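Local structure of type C neurotoxin (Clostridium botulinum, 3PME) at residues L17-T20 with N24-V27. The protein is the receptor-binding domain of a C/D mosaic botulinum neurotoxin and probably binds gangliosides and membrane lipids of nerve cells. Numbering follows the deposited sequence.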
loop_
_atom_site.group_PDB
_atom_site.type_symbol
_atom_site.label_atom_id
_atom_site.label_comp_id
_atom_site.label_asym_id
_atom_site.label_seq_id
_atom_site.Cartn_x
_atom_site.Cartn_y
_atom_site.Cartn_z
ATOM N N LEU A 17 7.710 -19.801 7.714
ATOM C CA LEU A 17 6.489 -19.770 6.907
ATOM C C LEU A 17 5.908 -21.174 6.814
ATOM O O LEU A 17 6.540 -22.087 6.284
ATOM C CB LEU A 17 6.752 -19.207 5.510
ATOM C CG LEU A 17 5.490 -18.943 4.680
ATOM C CD1 LEU A 17 4.657 -17.859 5.322
ATOM C CD2 LEU A 17 5.857 -18.560 3.253
ATOM N N VAL A 18 4.709 -21.337 7.360
ATOM C CA VAL A 18 4.100 -22.644 7.499
ATOM C C VAL A 18 2.615 -22.560 7.186
ATOM O O VAL A 18 2.048 -21.472 7.090
ATOM C CB VAL A 18 4.276 -23.194 8.939
ATOM C CG1 VAL A 18 5.746 -23.159 9.356
ATOM C CG2 VAL A 18 3.426 -22.409 9.926
ATOM N N ASP A 19 1.982 -23.714 7.025
ATOM C CA ASP A 19 0.541 -23.756 6.825
ATOM C C ASP A 19 -0.155 -23.899 8.175
ATOM O O ASP A 19 0.044 -24.890 8.874
ATOM C CB ASP A 19 0.167 -24.924 5.910
ATOM C CG ASP A 19 -1.333 -25.149 5.826
ATOM O OD1 ASP A 19 -2.109 -24.186 5.993
ATOM O OD2 ASP A 19 -1.737 -26.306 5.605
ATOM N N THR A 20 -0.975 -22.913 8.526
ATOM C CA THR A 20 -1.669 -22.882 9.810
ATOM C C THR A 20 -3.141 -23.261 9.693
ATOM O O THR A 20 -3.913 -23.055 10.628
ATOM C CB THR A 20 -1.618 -21.473 10.414
ATOM O OG1 THR A 20 -2.248 -20.550 9.508
ATOM C CG2 THR A 20 -0.174 -21.052 10.673
ATOM N N ASN A 24 -1.913 -28.964 7.711
ATOM C CA ASN A 24 -0.480 -29.247 7.733
ATOM C C ASN A 24 0.181 -29.513 6.377
ATOM O O ASN A 24 0.924 -30.481 6.219
ATOM C CB ASN A 24 -0.189 -30.413 8.689
ATOM C CG ASN A 24 -0.412 -30.040 10.140
ATOM O OD1 ASN A 24 -1.377 -30.480 10.764
ATOM N ND2 ASN A 24 0.483 -29.217 10.687
ATOM N N ALA A 25 -0.061 -28.648 5.399
ATOM C CA ALA A 25 0.617 -28.804 4.118
ATOM C C ALA A 25 2.120 -28.714 4.335
ATOM O O ALA A 25 2.582 -28.035 5.257
ATOM C CB ALA A 25 0.162 -27.725 3.136
ATOM N N GLU A 26 2.886 -29.396 3.491
ATOM C CA GLU A 26 4.330 -29.225 3.503
ATOM C C GLU A 26 4.698 -27.922 2.802
ATOM O O GLU A 26 4.243 -27.661 1.693
ATOM C CB GLU A 26 5.030 -30.392 2.808
ATOM C CG GLU A 26 6.520 -30.168 2.641
ATOM C CD GLU A 26 7.180 -31.195 1.740
ATOM O OE1 GLU A 26 6.484 -32.117 1.257
ATOM O OE2 GLU A 26 8.404 -31.074 1.515
ATOM N N VAL A 27 5.523 -27.113 3.456
ATOM C CA VAL A 27 5.983 -25.857 2.880
ATOM C C VAL A 27 7.503 -25.862 2.867
ATOM O O VAL A 27 8.139 -25.771 3.917
ATOM C CB VAL A 27 5.475 -24.655 3.691
ATOM C CG1 VAL A 27 5.983 -23.341 3.096
ATOM C CG2 VAL A 27 3.950 -24.666 3.768
HETATM O O HOH W 1 3.249 -26.231 7.334
HETATM O O HOH W 2 -1.795 -26.711 9.452
#
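Leu17 meets Val27 through its carbonyl: O of Leu17 lies 3.5 Å from CG1 of Val27, a methyl-to-carbonyl van der Waals contact. The Leu17 side chain does not touch Val27 itself, but both pack on Ile52 of strand 51-55. Past Val18, the second methyl of Val27 takes over, with CG2 3.9 Å from the backbone N of Asp19; CG1 stands anti to the Val27 N (chi1 179°) and CG2 anti to the carbonyl carbon, which sends the two methyls to Leu17 O and Asp19 N respectively. Asp19 carries the polar part. With CG anti to its own N (chi1 172°), the carboxylate extends toward the turn, and OD2 accepts a nearly straight hydrogen bond from Ala25 N (2.9 Å, 170°) through its anti lone pair. The methyl CB of Ala25 packs 3.4 Å from the same OD2. OD1 is held separately by Ser21 OG and Ser9 N, which fixes the carboxylate at both oxygens. One water accepts from Asp19 N and donates to Ala25 O, both at 2.8 Å; another donates to Asp19 O (2.7 Å) and accepts from Asn24 N (2.8 Å). Strands 16-19 and 26-30 belong to different sheets of the N-terminal, concanavalin-like domain, and the chemistry implies that one carboxylate and two waters, rather than direct backbone pairing, tie the end of the first to the residues leading into the second, Val27 adding apolar contact.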